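Side-chain contacts in 462aa long hypothetical selenium-binding protein (Sulfolobus tokodaii, PDB 2ECE), which is of unknown function but belongs to the selenium-binding protein family, whose beta-propeller members are thought to bind selenium: residues I230-L235 against G290-E295; L244-E249 against S281-F286. All blocks are in the same frame, centred on the assembly; numbering follows the deposited sequence.

Contact 1: residues I230-L235 against G290-E295; sequences IHFWDL and GKWNAE
The rings of Phe-232 and Trp-292 lie face against face, nearly parallel, with 5° between their planes and 4.0 Å between the centroid of the phenyl ring and that of the indole's five-membered ring. This offset stack packs two neighbouring blades of a beta-propeller together: strand 229-234 lies in one antiparallel sheet, strand 291-304 in the next. The slip between the rings brings each CB over the partner's face, giving a CH-pi contact in both directions: Trp-292 CB stands 3.9 Å from the Phe-232 centroid, and Phe-232 CB sits over the pyrrole part of the indole. In both residues CG is anti to the carbonyl carbon (chi1 -60° in Phe-232, -87° in Trp-292), which turns each ring toward the neighbouring sheet. Both side chains are buried. Val-203 and Val-201 of strand 201-204 touch Phe-232 and Trp-292 respectively, Trp-285 also packs on the phenyl ring, and Tyr-287 meets the indole edge-to-face. The phenyl ring reaches past the pyrrole towards the six-membered part of the indole: CD1 of Phe-232 is 3.6 Å from Trp-292 CD2, and its CE1 comes equally near CE3 of the same indole.

Contact 2: residues L244-E249 against S281-F286; sequences LTLGEE and SIWLWF
Ser-281 supports the indole that meets Leu-246 and Gly-247: its OG accepts a hydrogen bond of 2.9 Å from Trp-283 NE1. The bond is somewhat bent, 146° at the hydrogen, and the hydroxyl oxygen lies 16° out of the indole plane. This bond helps fix how the indole is turned; the carbonyl O of Ser-281 lies in plane at the ring's edge. Trp-283 itself carries the contact. Its ring extends from strand 280-288 to the chain that leaves strand 239-245. These two strands belong to adjacent blades of the beta-propeller, and residues 246-249 lie on the connection that passes from one blade to the innermost strand, 250-258, of the next. Leu-246 lies over one face of the indole, with CB 3.9 Å from the centroid of the five-membered ring and only 13° off its normal, a CH-pi contact. Farther out on the same side chain, CD2 rests 3.8 Å from Trp-283 CE3. The carbonyl carbon of Leu-246 stands over the benzo part, with its O displaced toward the rim, 3.3 Å from Trp-283 CZ2 and also hydrogen-bonded by Asn-250 ND2. Gly-247 approaches obliquely, its N 3.5 Å from Trp-283 CH2. Beyond the indole, Trp-285 starts out towards the loop but swings its ring away, where NE1 is hydrogen-bonded to Phe-268 O.

In the fold
Contacts 1 and 2 join the same two propeller blades, their centres about 11 Å apart on the same side of the chain's centre. Strands 229-234 and 239-245 are neighbours in one antiparallel sheet, 280-288 and 291-304 in the next, and each contact takes one strand from each pair. Along the chain contact 2 is nested within contact 1, its segments 244-249 and 281-286 both falling between 230-235 and 290-295. The two also touch directly: Glu-295 O is 2.8 Å from Leu-284 N, a probable sheet hydrogen bond, and Leu-244 CD1 packs 3.4 Å from Asn-293 C. The interface is thus packed by a ring stack between strands in contact 1 and, in contact 2, by an indole against the connection that enters the next blade.

Contact 1: residues I230-L235 against G290-E295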
loop_
_atom_site.group_PDB
_atom_site.type_symbol
_atom_site.label_atom_id
_atom_site.label_comp_id
_atom_site.label_asym_id
_atom_site.label_seq_id
_atom_site.Cartn_x
_atom_site.Cartn_y
_atom_site.Cartn_z
ATOM N N ILE A 230 -5.273 -9.426 12.989
ATOM C CA ILE A 230 -5.368 -9.817 11.589
ATOM C C ILE A 230 -6.575 -10.755 11.590
ATOM O O ILE A 230 -6.715 -11.605 12.476
ATOM C CB ILE A 230 -4.110 -10.570 11.073
ATOM C CG1 ILE A 230 -4.405 -11.186 9.699
ATOM C CG2 ILE A 230 -3.692 -11.648 12.052
ATOM C CD1 ILE A 230 -3.170 -11.748 8.984
ATOM N N HIS A 231 -7.461 -10.581 10.620
ATOM C CA HIS A 231 -8.662 -11.399 10.538
ATOM C C HIS A 231 -8.586 -12.349 9.354
ATOM O O HIS A 231 -8.194 -11.948 8.254
ATOM C CB HIS A 231 -9.889 -10.496 10.390
ATOM C CG HIS A 231 -10.069 -9.533 11.521
ATOM N ND1 HIS A 231 -10.819 -9.829 12.641
ATOM C CD2 HIS A 231 -9.594 -8.277 11.707
ATOM C CE1 HIS A 231 -10.801 -8.794 13.464
ATOM N NE2 HIS A 231 -10.065 -7.841 12.923
ATOM N N PHE A 232 -8.958 -13.604 9.586
ATOM C CA PHE A 232 -8.957 -14.619 8.539
ATOM C C PHE A 232 -10.399 -14.910 8.161
ATOM O O PHE A 232 -11.227 -15.202 9.029
ATOM C CB PHE A 232 -8.267 -15.886 9.042
ATOM C CG PHE A 232 -6.842 -15.661 9.440
ATOM C CD1 PHE A 232 -5.854 -15.535 8.472
ATOM C CD2 PHE A 232 -6.503 -15.480 10.779
ATOM C CE1 PHE A 232 -4.544 -15.221 8.827
ATOM C CE2 PHE A 232 -5.195 -15.166 11.147
ATOM C CZ PHE A 232 -4.215 -15.035 10.166
ATOM N N TRP A 233 -10.696 -14.835 6.867
ATOM C CA TRP A 233 -12.051 -15.061 6.386
ATOM C C TRP A 233 -12.159 -16.151 5.332
ATOM O O TRP A 233 -11.197 -16.460 4.633
ATOM C CB TRP A 233 -12.616 -13.797 5.739
ATOM C CG TRP A 233 -12.490 -12.540 6.508
ATOM C CD1 TRP A 233 -11.338 -11.899 6.859
ATOM C CD2 TRP A 233 -13.566 -11.702 6.938
ATOM N NE1 TRP A 233 -11.629 -10.707 7.476
ATOM C CE2 TRP A 233 -12.990 -10.561 7.539
ATOM C CE3 TRP A 233 -14.961 -11.803 6.870
ATOM C CZ2 TRP A 233 -13.766 -9.521 8.075
ATOM C CZ3 TRP A 233 -15.734 -10.769 7.405
ATOM C CH2 TRP A 233 -15.133 -9.644 7.997
ATOM N N ASP A 234 -13.363 -16.702 5.220
ATOM C CA ASP A 234 -13.701 -17.697 4.209
ATOM C C ASP A 234 -14.108 -16.771 3.053
ATOM O O ASP A 234 -15.161 -16.136 3.107
ATOM C CB ASP A 234 -14.912 -18.516 4.665
ATOM C CG ASP A 234 -15.315 -19.582 3.660
ATOM O OD1 ASP A 234 -15.165 -19.351 2.443
ATOM O OD2 ASP A 234 -15.800 -20.649 4.092
ATOM N N LEU A 235 -13.266 -16.672 2.031
ATOM C CA LEU A 235 -13.525 -15.791 0.891
ATOM C C LEU A 235 -14.873 -16.058 0.228
ATOM O O LEU A 235 -15.594 -15.135 -0.164
ATOM C CB LEU A 235 -12.420 -15.962 -0.152
ATOM C CG LEU A 235 -11.907 -14.747 -0.939
ATOM C CD1 LEU A 235 -11.531 -15.216 -2.333
ATOM C CD2 LEU A 235 -12.947 -13.641 -1.015
ATOM N N GLY A 290 -3.680 -27.499 10.940
ATOM C CA GLY A 290 -5.092 -27.150 10.896
ATOM C C GLY A 290 -5.465 -25.862 11.607
ATOM O O GLY A 290 -6.615 -25.685 12.020
ATOM N N LYS A 291 -4.512 -24.944 11.724
ATOM C CA LYS A 291 -4.761 -23.688 12.424
ATOM C C LYS A 291 -4.006 -22.510 11.794
ATOM O O LYS A 291 -2.956 -22.693 11.177
ATOM C CB LYS A 291 -4.324 -23.855 13.883
ATOM C CG LYS A 291 -4.768 -22.770 14.842
ATOM C CD LYS A 291 -3.718 -22.540 15.933
ATOM C CE LYS A 291 -3.301 -23.826 16.639
ATOM N NZ LYS A 291 -2.208 -23.575 17.630
ATOM N N TRP A 292 -4.555 -21.306 11.931
ATOM C CA TRP A 292 -3.873 -20.117 11.429
ATOM C C TRP A 292 -2.942 -19.690 12.563
ATOM O O TRP A 292 -3.321 -19.737 13.733
ATOM C CB TRP A 292 -4.867 -18.992 11.101
ATOM C CG TRP A 292 -5.421 -19.082 9.710
ATOM C CD1 TRP A 292 -6.694 -19.428 9.353
ATOM C CD2 TRP A 292 -4.698 -18.894 8.486
ATOM N NE1 TRP A 292 -6.807 -19.471 7.985
ATOM C CE2 TRP A 292 -5.599 -19.145 7.426
ATOM C CE3 TRP A 292 -3.378 -18.535 8.181
ATOM C CZ2 TRP A 292 -5.220 -19.056 6.081
ATOM C CZ3 TRP A 292 -3.000 -18.446 6.842
ATOM C CH2 TRP A 292 -3.920 -18.703 5.809
ATOM N N ASN A 293 -1.721 -19.297 12.223
ATOM C CA ASN A 293 -0.747 -18.888 13.232
ATOM C C ASN A 293 -0.106 -17.572 12.828
ATOM O O ASN A 293 -0.216 -17.150 11.681
ATOM C CB ASN A 293 0.346 -19.949 13.365
ATOM C CG ASN A 293 -0.216 -21.349 13.475
ATOM O OD1 ASN A 293 -0.461 -21.854 14.574
ATOM N ND2 ASN A 293 -0.442 -21.983 12.328
ATOM N N ALA A 294 0.573 -16.935 13.774
ATOM C CA ALA A 294 1.246 -15.669 13.520
ATOM C C ALA A 294 2.409 -15.524 14.495
ATOM O O ALA A 294 2.231 -15.649 15.709
ATOM C CB ALA A 294 0.274 -14.514 13.687
ATOM N N GLU A 295 3.595 -15.264 13.955
ATOM C CA GLU A 295 4.798 -15.110 14.762
ATOM C C GLU A 295 5.602 -13.884 14.353
ATOM O O GLU A 295 5.668 -13.540 13.172
ATOM C CB GLU A 295 5.678 -16.354 14.623
ATOM C CG GLU A 295 5.283 -17.509 15.526
ATOM C CD GLU A 295 5.931 -18.809 15.111
ATOM O OE1 GLU A 295 7.054 -18.764 14.558
ATOM O OE2 GLU A 295 5.320 -19.875 15.344
#

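Contact 2: residues L244-E249 against S281-F286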
loop_
_atom_site.group_PDB
_atom_site.type_symbol
_atom_site.label_atom_id
_atom_site.label_comp_id
_atom_site.label_asym_id
_atom_site.label_seq_id
_atom_site.Cartn_x
_atom_site.Cartn_y
_atom_site.Cartn_z
ATOM N N LEU A 244 -6.166 -13.176 14.964
ATOM C CA LEU A 244 -5.004 -13.321 15.825
ATOM C C LEU A 244 -4.526 -11.933 16.209
ATOM O O LEU A 244 -4.618 -10.993 15.416
ATOM C CB LEU A 244 -3.883 -14.070 15.092
ATOM C CG LEU A 244 -4.082 -15.555 14.797
ATOM C CD1 LEU A 244 -2.973 -16.042 13.861
ATOM C CD2 LEU A 244 -4.071 -16.342 16.106
ATOM N N THR A 245 -4.043 -11.798 17.434
ATOM C CA THR A 245 -3.536 -10.520 17.909
ATOM C C THR A 245 -2.025 -10.534 17.720
ATOM O O THR A 245 -1.354 -11.475 18.137
ATOM C CB THR A 245 -3.908 -10.323 19.385
ATOM O OG1 THR A 245 -5.330 -10.187 19.487
ATOM C CG2 THR A 245 -3.250 -9.083 19.953
ATOM N N LEU A 246 -1.495 -9.498 17.078
ATOM C CA LEU A 246 -0.063 -9.413 16.802
ATOM C C LEU A 246 0.703 -8.648 17.881
ATOM O O LEU A 246 1.302 -7.606 17.615
ATOM C CB LEU A 246 0.147 -8.757 15.436
ATOM C CG LEU A 246 -0.717 -9.423 14.356
ATOM C CD1 LEU A 246 -0.589 -8.689 13.037
ATOM C CD2 LEU A 246 -0.302 -10.884 14.209
ATOM N N GLY A 247 0.685 -9.185 19.099
ATOM C CA GLY A 247 1.371 -8.548 20.208
ATOM C C GLY A 247 0.424 -7.632 20.961
ATOM O O GLY A 247 -0.018 -6.616 20.420
ATOM N N GLU A 248 0.105 -7.985 22.206
ATOM C CA GLU A 248 -0.806 -7.173 23.019
ATOM C C GLU A 248 -0.401 -5.706 23.054
ATOM O O GLU A 248 -1.257 -4.826 23.107
ATOM C CB GLU A 248 -0.856 -7.674 24.466
ATOM C CG GLU A 248 -1.851 -8.784 24.776
ATOM C CD GLU A 248 -1.805 -9.178 26.251
ATOM O OE1 GLU A 248 -0.714 -9.068 26.852
ATOM O OE2 GLU A 248 -2.842 -9.604 26.807
ATOM N N GLU A 249 0.903 -5.445 23.021
ATOM C CA GLU A 249 1.397 -4.075 23.100
ATOM C C GLU A 249 1.601 -3.341 21.776
ATOM O O GLU A 249 1.959 -2.163 21.776
ATOM C CB GLU A 249 2.713 -4.038 23.888
ATOM C CG GLU A 249 3.948 -4.357 23.053
ATOM C CD GLU A 249 4.130 -5.841 22.773
ATOM O OE1 GLU A 249 3.160 -6.616 22.909
ATOM O OE2 GLU A 249 5.256 -6.233 22.402
ATOM N N SER A 281 7.499 -4.056 14.163
ATOM C CA SER A 281 7.730 -5.481 14.028
ATOM C C SER A 281 7.003 -6.031 12.819
ATOM O O SER A 281 5.951 -5.520 12.425
ATOM C CB SER A 281 7.290 -6.225 15.296
ATOM O OG SER A 281 5.964 -5.895 15.668
ATOM N N ILE A 282 7.596 -7.054 12.214
ATOM C CA ILE A 282 7.003 -7.711 11.061
ATOM C C ILE A 282 6.555 -9.077 11.545
ATOM O O ILE A 282 7.297 -9.775 12.240
ATOM C CB ILE A 282 8.016 -7.880 9.920
ATOM C CG1 ILE A 282 8.511 -6.503 9.465
ATOM C CG2 ILE A 282 7.380 -8.642 8.769
ATOM C CD1 ILE A 282 7.391 -5.526 9.109
ATOM N N TRP A 283 5.333 -9.452 11.192
ATOM C CA TRP A 283 4.791 -10.724 11.617
ATOM C C TRP A 283 4.471 -11.629 10.444
ATOM O O TRP A 283 3.987 -11.173 9.410
ATOM C CB TRP A 283 3.530 -10.499 12.449
ATOM C CG TRP A 283 3.785 -9.829 13.766
ATOM C CD1 TRP A 283 4.221 -8.549 13.972
ATOM C CD2 TRP A 283 3.607 -10.407 15.063
ATOM N NE1 TRP A 283 4.322 -8.295 15.321
ATOM C CE2 TRP A 283 3.953 -9.419 16.012
ATOM C CE3 TRP A 283 3.192 -11.666 15.515
ATOM C CZ2 TRP A 283 3.894 -9.651 17.392
ATOM C CZ3 TRP A 283 3.133 -11.897 16.895
ATOM C CH2 TRP A 283 3.483 -10.894 17.812
ATOM N N LEU A 284 4.755 -12.916 10.622
ATOM C CA LEU A 284 4.487 -13.921 9.604
ATOM C C LEU A 284 3.237 -14.689 10.009
ATOM O O LEU A 284 3.212 -15.322 11.064
ATOM C CB LEU A 284 5.664 -14.902 9.501
ATOM C CG LEU A 284 5.521 -16.129 8.592
ATOM C CD1 LEU A 284 5.439 -15.683 7.145
ATOM C CD2 LEU A 284 6.717 -17.067 8.788
ATOM N N TRP A 285 2.189 -14.610 9.195
ATOM C CA TRP A 285 0.974 -15.359 9.484
ATOM C C TRP A 285 1.042 -16.567 8.558
ATOM O O TRP A 285 1.448 -16.440 7.403
ATOM C CB TRP A 285 -0.289 -14.521 9.215
ATOM C CG TRP A 285 -0.290 -13.698 7.945
ATOM C CD1 TRP A 285 0.201 -12.427 7.787
ATOM C CD2 TRP A 285 -0.857 -14.066 6.682
ATOM N NE1 TRP A 285 -0.034 -11.983 6.509
ATOM C CE2 TRP A 285 -0.682 -12.966 5.809
ATOM C CE3 TRP A 285 -1.500 -15.215 6.205
ATOM C CZ2 TRP A 285 -1.127 -12.984 4.481
ATOM C CZ3 TRP A 285 -1.943 -15.233 4.883
ATOM C CH2 TRP A 285 -1.754 -14.120 4.037
ATOM N N PHE A 286 0.665 -17.735 9.067
ATOM C CA PHE A 286 0.729 -18.963 8.280
ATOM C C PHE A 286 -0.241 -20.031 8.782
ATOM O O PHE A 286 -0.601 -20.046 9.962
ATOM C CB PHE A 286 2.165 -19.503 8.315
ATOM C CG PHE A 286 2.671 -19.798 9.705
ATOM C CD1 PHE A 286 2.623 -21.090 10.218
ATOM C CD2 PHE A 286 3.177 -18.778 10.510
ATOM C CE1 PHE A 286 3.070 -21.370 11.510
ATOM C CE2 PHE A 286 3.626 -19.044 11.807
ATOM C CZ PHE A 286 3.571 -20.346 12.307
#